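Local coordinates for protein YohF (Salmonella typhimurium, PDB 6WON) that probably acts as an oxidoreductase of the short-chain dehydrogenase/reductase family, perhaps on acetoin, at residues G69-A72 against I73-L76; I109-V112 against D113-A117; A121-A124 against A125-I129; L171-I174 against E175-I178; A220-V223 against A224-C227. All coordinates share one frame; numbering follows the deposited sequence.

Contact 1: residues G69-A72 against I73-L76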
loop_
_atom_site.group_PDB
_atom_site.type_symbol
_atom_site.label_atom_id
_atom_site.label_comp_id
_atom_site.label_asym_id
_atom_site.label_seq_id
_atom_site.Cartn_x
_atom_site.Cartn_y
_atom_site.Cartn_z
ATOM N N GLY B 69 5.081 -27.522 20.608
ATOM C CA GLY B 69 6.416 -27.372 20.046
ATOM C C GLY B 69 7.052 -26.030 20.345
ATOM O O GLY B 69 8.280 -25.912 20.384
ATOM N N ALA B 70 6.236 -25.001 20.561
ATOM C CA ALA B 70 6.789 -23.683 20.825
ATOM C C ALA B 70 7.351 -23.557 22.237
ATOM O O ALA B 70 8.026 -22.557 22.521
ATOM C CB ALA B 70 5.722 -22.610 20.571
ATOM N N GLN B 71 7.119 -24.547 23.111
ATOM C CA GLN B 71 7.659 -24.472 24.467
ATOM C C GLN B 71 9.186 -24.424 24.472
ATOM O O GLN B 71 9.790 -23.884 25.411
ATOM C CB GLN B 71 7.155 -25.648 25.299
ATOM C CG GLN B 71 5.745 -25.450 25.852
ATOM C CD GLN B 71 5.599 -24.124 26.583
ATOM O OE1 GLN B 71 6.218 -23.902 27.635
ATOM N NE2 GLN B 71 4.789 -23.228 26.023
ATOM N N ALA B 72 9.830 -24.954 23.427
ATOM C CA ALA B 72 11.287 -24.880 23.348
ATOM C C ALA B 72 11.788 -23.434 23.408
ATOM O O ALA B 72 12.916 -23.179 23.852
ATOM C CB ALA B 72 11.769 -25.574 22.073
ATOM N N ILE B 73 10.974 -22.473 22.974
ATOM C CA ILE B 73 11.355 -21.071 23.134
ATOM C C ILE B 73 11.440 -20.701 24.610
ATOM O O ILE B 73 12.375 -20.012 25.041
ATOM C CB ILE B 73 10.366 -20.166 22.385
ATOM C CG1 ILE B 73 10.386 -20.491 20.887
ATOM C CG2 ILE B 73 10.707 -18.696 22.630
ATOM C CD1 ILE B 73 11.665 -20.096 20.182
ATOM N N GLU B 74 10.465 -21.145 25.408
ATOM C CA GLU B 74 10.493 -20.863 26.840
ATOM C C GLU B 74 11.702 -21.513 27.504
ATOM O O GLU B 74 12.311 -20.927 28.410
ATOM C CB GLU B 74 9.192 -21.334 27.491
ATOM C CG GLU B 74 9.176 -21.254 29.014
ATOM C CD GLU B 74 9.209 -19.823 29.535
ATOM O OE1 GLU B 74 8.913 -18.883 28.763
ATOM O OE2 GLU B 74 9.534 -19.638 30.728
ATOM N N HIS B 75 12.087 -22.709 27.047
ATOM C CA HIS B 75 13.256 -23.365 27.634
ATOM C C HIS B 75 14.542 -22.623 27.284
ATOM O O HIS B 75 15.433 -22.479 28.132
ATOM C CB HIS B 75 13.341 -24.814 27.169
ATOM C CG HIS B 75 12.137 -25.629 27.518
ATOM N ND1 HIS B 75 11.670 -25.753 28.809
ATOM C CD2 HIS B 75 11.301 -26.363 26.744
ATOM C CE1 HIS B 75 10.598 -26.525 28.815
ATOM N NE2 HIS B 75 10.353 -26.909 27.575
ATOM N N LEU B 76 14.659 -22.162 26.038
ATOM C CA LEU B 76 15.835 -21.396 25.632
ATOM C C LEU B 76 15.944 -20.102 26.434
ATOM O O LEU B 76 17.011 -19.776 26.968
ATOM C CB LEU B 76 15.766 -21.108 24.131
ATOM C CG LEU B 76 16.994 -20.505 23.443
ATOM C CD1 LEU B 76 18.245 -21.312 23.748
ATOM C CD2 LEU B 76 16.762 -20.415 21.923
#
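Gln71 keeps CG beside its own backbone N (chi1 -81°) and bends again at chi2, while Glu74 swings CG anti to N (chi1 173°); the two side chains thus run alongside each other, pointing the same way. Gln71 OE1 comes to 3.9 Å from Glu74 CB, and the amide and carboxylate planes are only 25° apart. Gln71 O is approached by two residues of the next turn: it accepts a hydrogen bond from His75 N at 3.1 Å and a weak one from Glu74 N at 2.8 Å. The imidazole of His75 leans back toward the same carbonyl, its CD2 lying 3.2 Å from Gln71 O. One residue earlier, Ile73 N bonds to Ala70 O at 3.0 Å from above the carbonyl plane, a three-residue reach that fits the 3-10 turn leading into helix 71-80; Leu76 N to Ala72 O, also 3.0 Å, is an ordinary alpha-helical bond. Ile73 and Leu76 turn to strand 30-35 of the Rossmann-type sheet. The carboxylate of Glu74 goes to His127 of helix 103-131 and to Gln78, so Gln71 meets this residue through its aliphatic part, and the acid, already paired, would probably stay charged.

Contact 2: residues I109-V112 against D113-A117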
loop_
_atom_site.group_PDB
_atom_site.type_symbol
_atom_site.label_atom_id
_atom_site.label_comp_id
_atom_site.label_asym_id
_atom_site.label_seq_id
_atom_site.Cartn_x
_atom_site.Cartn_y
_atom_site.Cartn_z
ATOM N N ILE B 109 1.042 -25.135 6.061
ATOM C CA ILE B 109 1.772 -23.910 5.736
ATOM C C ILE B 109 1.457 -22.805 6.745
ATOM O O ILE B 109 2.360 -22.097 7.214
ATOM C CB ILE B 109 1.462 -23.481 4.287
ATOM C CG1 ILE B 109 2.123 -24.465 3.315
ATOM C CG2 ILE B 109 1.928 -22.060 4.036
ATOM C CD1 ILE B 109 1.343 -24.685 2.016
ATOM N N PHE B 110 0.186 -22.656 7.125
ATOM C CA PHE B 110 -0.137 -21.650 8.142
ATOM C C PHE B 110 0.504 -21.996 9.483
ATOM O O PHE B 110 0.951 -21.100 10.213
ATOM C CB PHE B 110 -1.647 -21.498 8.284
ATOM C CG PHE B 110 -2.230 -20.461 7.357
ATOM C CD1 PHE B 110 -2.432 -20.752 6.020
ATOM C CD2 PHE B 110 -2.547 -19.199 7.820
ATOM C CE1 PHE B 110 -2.951 -19.786 5.152
ATOM C CE2 PHE B 110 -3.081 -18.235 6.969
ATOM C CZ PHE B 110 -3.274 -18.530 5.630
ATOM N N THR B 111 0.585 -23.292 9.800
ATOM C CA THR B 111 1.196 -23.728 11.055
ATOM C C THR B 111 2.636 -23.232 11.170
ATOM O O THR B 111 3.008 -22.603 12.168
ATOM C CB THR B 111 1.123 -25.250 11.153
ATOM O OG1 THR B 111 -0.249 -25.637 11.253
ATOM C CG2 THR B 111 1.897 -25.789 12.392
ATOM N N VAL B 112 3.447 -23.462 10.131
ATOM C CA VAL B 112 4.862 -23.103 10.196
ATOM C C VAL B 112 5.098 -21.618 9.911
ATOM O O VAL B 112 6.074 -21.035 10.412
ATOM C CB VAL B 112 5.683 -23.984 9.235
ATOM C CG1 VAL B 112 5.648 -25.443 9.675
ATOM C CG2 VAL B 112 5.174 -23.845 7.819
ATOM N N ASP B 113 4.238 -20.973 9.122
ATOM C CA ASP B 113 4.558 -19.638 8.635
ATOM C C ASP B 113 3.863 -18.510 9.386
ATOM O O ASP B 113 4.252 -17.352 9.200
ATOM C CB ASP B 113 4.240 -19.528 7.144
ATOM C CG ASP B 113 5.198 -20.342 6.295
ATOM O OD1 ASP B 113 6.247 -20.769 6.821
ATOM O OD2 ASP B 113 4.908 -20.570 5.109
ATOM N N VAL B 114 2.857 -18.789 10.219
ATOM C CA VAL B 114 2.321 -17.701 11.034
ATOM C C VAL B 114 1.876 -18.163 12.419
ATOM O O VAL B 114 2.020 -17.404 13.385
ATOM C CB VAL B 114 1.190 -16.948 10.299
ATOM C CG1 VAL B 114 -0.080 -17.793 10.183
ATOM C CG2 VAL B 114 0.912 -15.591 10.984
ATOM N N ASP B 115 1.362 -19.403 12.549
ATOM C CA ASP B 115 0.946 -19.885 13.872
ATOM C C ASP B 115 2.142 -19.988 14.809
ATOM O O ASP B 115 2.058 -19.606 15.981
ATOM C CB ASP B 115 0.243 -21.257 13.794
ATOM C CG ASP B 115 -1.125 -21.219 13.067
ATOM O OD1 ASP B 115 -1.659 -20.124 12.793
ATOM O OD2 ASP B 115 -1.652 -22.314 12.739
ATOM N N GLY B 116 3.264 -20.510 14.312
ATOM C CA GLY B 116 4.447 -20.619 15.147
ATOM C C GLY B 116 4.971 -19.266 15.579
ATOM O O GLY B 116 5.245 -19.041 16.762
ATOM N N ALA B 117 5.098 -18.338 14.624
ATOM C CA ALA B 117 5.556 -16.990 14.943
ATOM C C ALA B 117 4.649 -16.325 15.967
ATOM O O ALA B 117 5.124 -15.599 16.846
ATOM C CB ALA B 117 5.625 -16.139 13.670
HETATM O O HOH W 1 -1.519 -24.857 13.572
HETATM O O HOH W 2 5.820 -18.761 11.910
#
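Phe110 O is held by two backbone donors, Val114 N at 3.0 Å and Asp115 N at 2.9 Å, the second almost straight with an N-H...O angle of 176°. The bond to Asp115 spans five residues, as does Gly116 N to Thr111 O at 3.0 Å: helix 103-131 widens here into a pi-type turn, with phi of Val114 drawn out to -145°. A water completes the bulge, donating to Val112 O and accepting from Ala117 N at 2.8 Å, so that it stands in for a direct bond between the two. A second water donates to both Thr111 OG1 and Asp115 OD2 and so links the two side chains; Thr111 OG1 also hydrogen-bonds Arg107 O of the same helix. Val114 CG1 lies 3.7 Å from Phe110 CD2, the two side chains running the same way, and Ile109 CG2 packs 3.5 Å from Asp113 OD2. Asp113 faces helix 153-173, touching Tyr155 of the family's YxxxK signature. Asp115 OD2 makes a salt bridge with Arg107 of its own helix, and OD1 a hydrogen bond with Trp106 NE1 of the second subunit, where Phe110 also meets its counterpart. Water, helix and neighbouring chain thus supply donors to this buried carboxylate, probably stabilising its negative charge.

Contact 3: residues A121-A124 against A125-I129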
loop_
_atom_site.group_PDB
_atom_site.type_symbol
_atom_site.label_atom_id
_atom_site.label_comp_id
_atom_site.label_asym_id
_atom_site.label_seq_id
_atom_site.Cartn_x
_atom_site.Cartn_y
_atom_site.Cartn_z
ATOM N N ALA B 121 6.177 -15.361 19.536
ATOM C CA ALA B 121 6.068 -13.948 19.880
ATOM C C ALA B 121 5.410 -13.744 21.244
ATOM O O ALA B 121 5.864 -12.909 22.040
ATOM C CB ALA B 121 5.293 -13.208 18.791
ATOM N N GLN B 122 4.341 -14.493 21.533
ATOM C CA GLN B 122 3.673 -14.382 22.830
ATOM C C GLN B 122 4.645 -14.671 23.960
ATOM O O GLN B 122 4.742 -13.915 24.938
ATOM C CB GLN B 122 2.505 -15.367 22.911
ATOM C CG GLN B 122 1.205 -14.924 22.299
ATOM C CD GLN B 122 0.091 -15.928 22.582
ATOM O OE1 GLN B 122 0.264 -17.132 22.375
ATOM N NE2 GLN B 122 -1.045 -15.440 23.075
ATOM N N ILE B 123 5.368 -15.781 23.841
ATOM C CA ILE B 123 6.271 -16.204 24.903
ATOM C C ILE B 123 7.350 -15.159 25.129
ATOM O O ILE B 123 7.641 -14.786 26.270
ATOM C CB ILE B 123 6.867 -17.581 24.566
ATOM C CG1 ILE B 123 5.771 -18.648 24.682
ATOM C CG2 ILE B 123 8.064 -17.879 25.469
ATOM C CD1 ILE B 123 6.139 -19.965 24.042
ATOM N N ALA B 124 7.951 -14.657 24.045
ATOM C CA ALA B 124 9.006 -13.663 24.204
ATOM C C ALA B 124 8.447 -12.368 24.783
ATOM O O ALA B 124 9.073 -11.751 25.656
ATOM C CB ALA B 124 9.708 -13.400 22.864
ATOM N N ALA B 125 7.261 -11.958 24.327
ATOM C CA ALA B 125 6.676 -10.703 24.793
ATOM C C ALA B 125 6.325 -10.772 26.279
ATOM O O ALA B 125 6.511 -9.789 27.013
ATOM C CB ALA B 125 5.444 -10.368 23.953
ATOM N N ARG B 126 5.848 -11.928 26.747
ATOM C CA ARG B 126 5.587 -12.093 28.178
ATOM C C ARG B 126 6.846 -11.853 29.003
ATOM O O ARG B 126 6.791 -11.226 30.068
ATOM C CB ARG B 126 5.029 -13.491 28.468
ATOM C CG ARG B 126 3.538 -13.642 28.208
ATOM C CD ARG B 126 3.147 -15.116 28.042
ATOM N NE ARG B 126 1.843 -15.279 27.392
ATOM C CZ ARG B 126 1.448 -16.376 26.742
ATOM N NH1 ARG B 126 2.252 -17.434 26.634
ATOM N NH2 ARG B 126 0.241 -16.414 26.188
ATOM N N HIS B 127 7.993 -12.349 28.535
ATOM C CA HIS B 127 9.227 -12.133 29.284
ATOM C C HIS B 127 9.659 -10.676 29.211
ATOM O O HIS B 127 10.140 -10.116 30.203
ATOM C CB HIS B 127 10.335 -13.049 28.772
ATOM C CG HIS B 127 10.217 -14.459 29.257
ATOM N ND1 HIS B 127 10.869 -14.914 30.387
ATOM C CD2 HIS B 127 9.501 -15.508 28.785
ATOM C CE1 HIS B 127 10.565 -16.185 30.586
ATOM N NE2 HIS B 127 9.743 -16.573 29.624
ATOM N N MET B 128 9.500 -10.051 28.042
ATOM C CA MET B 128 9.894 -8.655 27.885
ATOM C C MET B 128 9.081 -7.750 28.796
ATOM O O MET B 128 9.613 -6.794 29.375
ATOM C CB MET B 128 9.720 -8.218 26.430
ATOM C CG MET B 128 10.712 -8.857 25.467
ATOM S SD MET B 128 10.210 -8.529 23.780
ATOM C CE MET B 128 11.524 -9.360 22.868
ATOM N N ILE B 129 7.784 -8.029 28.924
ATOM C CA ILE B 129 6.935 -7.235 29.802
ATOM C C ILE B 129 7.378 -7.402 31.244
ATOM O O ILE B 129 7.588 -6.418 31.965
ATOM C CB ILE B 129 5.462 -7.627 29.618
ATOM C CG1 ILE B 129 4.974 -7.177 28.238
ATOM C CG2 ILE B 129 4.627 -7.047 30.750
ATOM C CD1 ILE B 129 3.695 -7.866 27.796
#
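Residues from Ala121 to Ile129 follow regular alpha-helical geometry, with Ala125 N bonded to Ala121 O at 2.8 Å and Met128 N to Ala124 O at 3.0 Å, whereas His127 N to Ile123 O is weak at 3.3 Å. Gln122 and Arg126, one turn apart, extend side by side in the same direction. Gln122 CB sits over the centre of one guanidinium face, 4.0 Å above its plane, and the amide and guanidinium planes are turned 45° from each other. Gln122 NE2 and Arg126 NH2 reach the second subunit: the amide bonds to the carbonyls of Phe98 and Met101, the guanidinium to that of Ile99. Arg126 holds CG beside its backbone N (chi1 -81°), and its extended chain runs back past Gln122 O, with CG 3.5 Å from it. His127 turns the edge of its ring to Ile123 O, CD2 lying 3.2 Å away, while NE2 bonds to Glu74. Helix 103-131 thus presents one flank to helix 71-80 and another to a subunit interface, consistent with its interface role in many tetrameric short-chain dehydrogenases. The buried amide of Gln122 finds backbone acceptors there, and the guanidinium charge is probably eased in part by the carbonyl dipole of Ile99.

Contact 4: residues L171-I174 against E175-I178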
loop_
_atom_site.group_PDB
_atom_site.type_symbol
_atom_site.label_atom_id
_atom_site.label_comp_id
_atom_site.label_asym_id
_atom_site.label_seq_id
_atom_site.Cartn_x
_atom_site.Cartn_y
_atom_site.Cartn_z
ATOM N N LEU B 171 1.070 -2.192 17.880
ATOM C CA LEU B 171 0.134 -1.326 18.587
ATOM C C LEU B 171 -0.082 -1.791 20.022
ATOM O O LEU B 171 -0.107 -0.967 20.945
ATOM C CB LEU B 171 -1.190 -1.280 17.827
ATOM C CG LEU B 171 -1.928 0.049 17.767
ATOM C CD1 LEU B 171 -1.021 1.167 17.270
ATOM C CD2 LEU B 171 -3.156 -0.111 16.863
ATOM N N GLU B 172 -0.244 -3.109 20.233
ATOM C CA GLU B 172 -0.585 -3.622 21.561
ATOM C C GLU B 172 0.602 -3.684 22.516
ATOM O O GLU B 172 0.393 -3.682 23.735
ATOM C CB GLU B 172 -1.216 -5.023 21.469
ATOM C CG GLU B 172 -2.720 -4.998 21.211
ATOM C CD GLU B 172 -3.415 -6.360 21.363
ATOM O OE1 GLU B 172 -3.398 -6.967 22.459
ATOM O OE2 GLU B 172 -3.996 -6.815 20.365
ATOM N N LEU B 173 1.834 -3.752 22.014
ATOM C CA LEU B 173 2.992 -3.865 22.887
ATOM C C LEU B 173 3.755 -2.555 23.049
ATOM O O LEU B 173 4.736 -2.525 23.791
ATOM C CB LEU B 173 3.936 -4.958 22.367
ATOM C CG LEU B 173 3.304 -6.348 22.225
ATOM C CD1 LEU B 173 4.266 -7.321 21.563
ATOM C CD2 LEU B 173 2.852 -6.879 23.588
ATOM N N ILE B 174 3.319 -1.472 22.400
ATOM C CA ILE B 174 4.078 -0.225 22.468
ATOM C C ILE B 174 4.156 0.288 23.901
ATOM O O ILE B 174 5.182 0.843 24.311
ATOM C CB ILE B 174 3.488 0.828 21.496
ATOM C CG1 ILE B 174 4.469 1.992 21.296
ATOM C CG2 ILE B 174 2.143 1.366 21.968
ATOM C CD1 ILE B 174 5.817 1.566 20.763
ATOM N N GLU B 175 3.114 0.063 24.708
ATOM C CA GLU B 175 3.133 0.566 26.076
ATOM C C GLU B 175 4.233 -0.082 26.910
ATOM O O GLU B 175 4.657 0.504 27.909
ATOM C CB GLU B 175 1.772 0.355 26.740
ATOM C CG GLU B 175 1.489 -1.092 27.139
ATOM C CD GLU B 175 0.340 -1.230 28.138
ATOM O OE1 GLU B 175 -0.783 -1.564 27.711
ATOM O OE2 GLU B 175 0.566 -1.014 29.354
ATOM N N HIS B 176 4.707 -1.268 26.525
ATOM C CA HIS B 176 5.816 -1.922 27.208
ATOM C C HIS B 176 7.160 -1.617 26.556
ATOM O O HIS B 176 8.150 -2.294 26.853
ATOM C CB HIS B 176 5.589 -3.433 27.257
ATOM C CG HIS B 176 4.219 -3.823 27.720
ATOM N ND1 HIS B 176 3.771 -3.587 29.000
ATOM C CD2 HIS B 176 3.196 -4.431 27.068
ATOM C CE1 HIS B 176 2.532 -4.034 29.121
ATOM N NE2 HIS B 176 2.162 -4.558 27.965
ATOM N N HIS B 177 7.209 -0.621 25.673
ATOM C CA HIS B 177 8.431 -0.254 24.964
ATOM C C HIS B 177 8.978 -1.435 24.160
ATOM O O HIS B 177 10.192 -1.638 24.055
ATOM C CB HIS B 177 9.471 0.309 25.929
ATOM C CG HIS B 177 8.943 1.428 26.772
ATOM N ND1 HIS B 177 8.773 2.708 26.286
ATOM C CD2 HIS B 177 8.512 1.452 28.058
ATOM C CE1 HIS B 177 8.276 3.477 27.240
ATOM N NE2 HIS B 177 8.112 2.741 28.326
ATOM N N ILE B 178 8.063 -2.214 23.583
ATOM C CA ILE B 178 8.392 -3.287 22.651
ATOM C C ILE B 178 8.078 -2.793 21.241
ATOM O O ILE B 178 6.922 -2.483 20.922
ATOM C CB ILE B 178 7.610 -4.573 22.972
ATOM C CG1 ILE B 178 7.999 -5.113 24.356
ATOM C CG2 ILE B 178 7.866 -5.629 21.908
ATOM C CD1 ILE B 178 7.008 -6.125 24.933
HETATM O O HOH W 3 0.501 -0.898 23.938
#
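Leu173 and Ile178 meet at a slant, five residues apart, with Leu173 CB 3.7 Å from Ile178 CB. Beyond the beta carbons, the CG2 branch of Ile178 reaches Leu173 CD1 at 4.0 Å. Ile178 places that branch anti to its backbone N (chi1 -63°, measured to CG1), and CG1 with CD1 is carried toward Met128 and Ile129 of helix 103-131. The ring of His176 takes a different attitude: CG of the preceding residue, Glu175, stands 3.6 Å above the middle of one face, while CD2 of the His176 ring packs on Ile129. Between these side chains the backbone closes in a Schellman motif. Ile178 N returns to Leu173 O through a weak bond of 3.3 Å, and inside it His177 N bonds to Ile174 O at 2.8 Å; His177 has the positive phi of 58° that lets the chain reverse, and the Leu173-Ile178 pairing is the apolar contact that accompanies such an ending. Here helix 153-173 gives way to strand 178-185, the return leg of a beta-alpha-beta crossover in the Rossmann-type fold. Leu173 O also accepts from His176 N at 3.0 Å, with the donor well above the carbonyl plane. One water accepts from Glu175 N at 2.9 Å and donates to Leu171 O. Glu172 sends its carboxylate to the backbone N of Phe98 in the second subunit, and Ile174 packs on Ile210 of the third.

Contact 5: residues A220-V223 against A224-C227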
loop_
_atom_site.group_PDB
_atom_site.type_symbol
_atom_site.label_atom_id
_atom_site.label_comp_id
_atom_site.label_asym_id
_atom_site.label_seq_id
_atom_site.Cartn_x
_atom_site.Cartn_y
_atom_site.Cartn_z
ATOM N N ALA B 220 20.290 -9.597 7.227
ATOM C CA ALA B 220 20.766 -9.505 8.605
ATOM C C ALA B 220 21.147 -8.073 8.979
ATOM O O ALA B 220 20.874 -7.624 10.096
ATOM C CB ALA B 220 21.951 -10.453 8.803
ATOM N N SER B 221 21.751 -7.331 8.049
ATOM C CA SER B 221 22.185 -5.974 8.366
ATOM C C SER B 221 21.016 -5.101 8.817
ATOM O O SER B 221 21.132 -4.341 9.788
ATOM C CB SER B 221 22.883 -5.358 7.157
ATOM O OG SER B 221 23.343 -4.055 7.472
ATOM N N LEU B 222 19.873 -5.204 8.135
ATOM C CA LEU B 222 18.719 -4.409 8.535
ATOM C C LEU B 222 18.141 -4.904 9.852
ATOM O O LEU B 222 17.774 -4.101 10.720
ATOM C CB LEU B 222 17.649 -4.438 7.448
ATOM C CG LEU B 222 16.419 -3.596 7.809
ATOM C CD1 LEU B 222 16.822 -2.123 7.982
ATOM C CD2 LEU B 222 15.287 -3.735 6.771
ATOM N N VAL B 223 18.038 -6.225 10.013
ATOM C CA VAL B 223 17.578 -6.790 11.279
ATOM C C VAL B 223 18.432 -6.275 12.433
ATOM O O VAL B 223 17.909 -5.892 13.492
ATOM C CB VAL B 223 17.586 -8.328 11.212
ATOM C CG1 VAL B 223 17.353 -8.910 12.604
ATOM C CG2 VAL B 223 16.517 -8.837 10.224
ATOM N N ALA B 224 19.759 -6.246 12.247
ATOM C CA ALA B 224 20.641 -5.688 13.276
ATOM C C ALA B 224 20.315 -4.225 13.564
ATOM O O ALA B 224 20.276 -3.815 14.729
ATOM C CB ALA B 224 22.106 -5.806 12.862
ATOM N N TRP B 225 20.107 -3.418 12.520
ATOM C CA TRP B 225 19.790 -2.011 12.755
ATOM C C TRP B 225 18.516 -1.867 13.580
ATOM O O TRP B 225 18.457 -1.041 14.496
ATOM C CB TRP B 225 19.658 -1.242 11.436
ATOM C CG TRP B 225 19.269 0.196 11.710
ATOM C CD1 TRP B 225 20.104 1.214 12.103
ATOM C CD2 TRP B 225 17.946 0.756 11.679
ATOM N NE1 TRP B 225 19.383 2.367 12.286
ATOM C CE2 TRP B 225 18.059 2.113 12.046
ATOM C CE3 TRP B 225 16.681 0.242 11.374
ATOM C CZ2 TRP B 225 16.959 2.961 12.109
ATOM C CZ3 TRP B 225 15.587 1.093 11.438
ATOM C CH2 TRP B 225 15.734 2.435 11.803
ATOM N N LEU B 226 17.496 -2.678 13.283
ATOM C CA LEU B 226 16.246 -2.644 14.039
ATOM C C LEU B 226 16.434 -3.010 15.507
ATOM O O LEU B 226 15.588 -2.657 16.338
ATOM C CB LEU B 226 15.230 -3.584 13.401
ATOM C CG LEU B 226 14.621 -3.081 12.085
ATOM C CD1 LEU B 226 13.840 -4.177 11.407
ATOM C CD2 LEU B 226 13.723 -1.865 12.328
ATOM N N CYS B 227 17.509 -3.715 15.849
ATOM C CA CYS B 227 17.813 -4.022 17.241
ATOM C C CYS B 227 18.703 -2.977 17.895
ATOM O O CYS B 227 19.037 -3.123 19.077
ATOM C CB CYS B 227 18.476 -5.404 17.351
ATOM S SG CYS B 227 17.443 -6.729 16.708
#
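Leu222 meets Trp225 and Leu226 of the next helical turn, and these apolar contacts carry the side-chain part of the packing. Its CD1 lies 4.1 Å from Trp225 CE3, the two side chains crossing at an angle; both place CG anti to the backbone N (Leu222 chi1 -179°, Trp225 chi1 177°). A looser touch joins Leu222 CG to Leu226 CD1 at 4.5 Å. Together with Val223 the two leucines form the inward flank of helix 216-226, lying on Val183 of strand 178-185, with Leu239 of strand 238-241 beneath the leucines; on another flank Ala220, Val223 and Ala224 pack against helix 15-27. Backbone bonds are of the alpha type: Ala224 N to Ala220 O at 2.8 Å, Trp225 N to Ser221 O at 3.1 Å and Leu226 N to Leu222 O at 2.9 Å. At the helix end Cys227 N divides itself between a weak bond to Val223 O at 3.2 Å and a three-residue bond to Ala224 O at 3.0 Å, a tightening of the last turn. The polar ends of Ser221 and Trp225 reach the third subunit. Ser221 OG pairs with Trp225 NE1 of that chain, and Trp225 NE1 with its Ser221 OG, while the two Trp225 rings meet with planes about 35° apart. This reciprocal pairing gives the indole N-H an acceptor where it would otherwise be costly to bury, and probably helps fix the rotation of both tryptophans.

All five contacts are local, within or at the ends of helices flanking the parallel Rossmann-type sheet: contact 1 lies at a helix start, contacts 4 and 5 at helix ends, contacts 2 and 3 in mid-helix. Contacts 2 and 3 share helix 103-131, with centres about 18 Å apart, and both are buried and touch the second subunit; contact 2 is distorted and watered, contact 3 regular. Contact 1, partly buried on helix 71-80, reaches contact 3 through Glu74 and His127, a polar link, whereas contact 4, also partly buried, meets contact 3 mainly through apolar packing, Ile129 also touching His176. Contact 5 lies across the chain's centre from contact 2 and, like contact 4, touches the third subunit, but with a buried, mainly apolar surface.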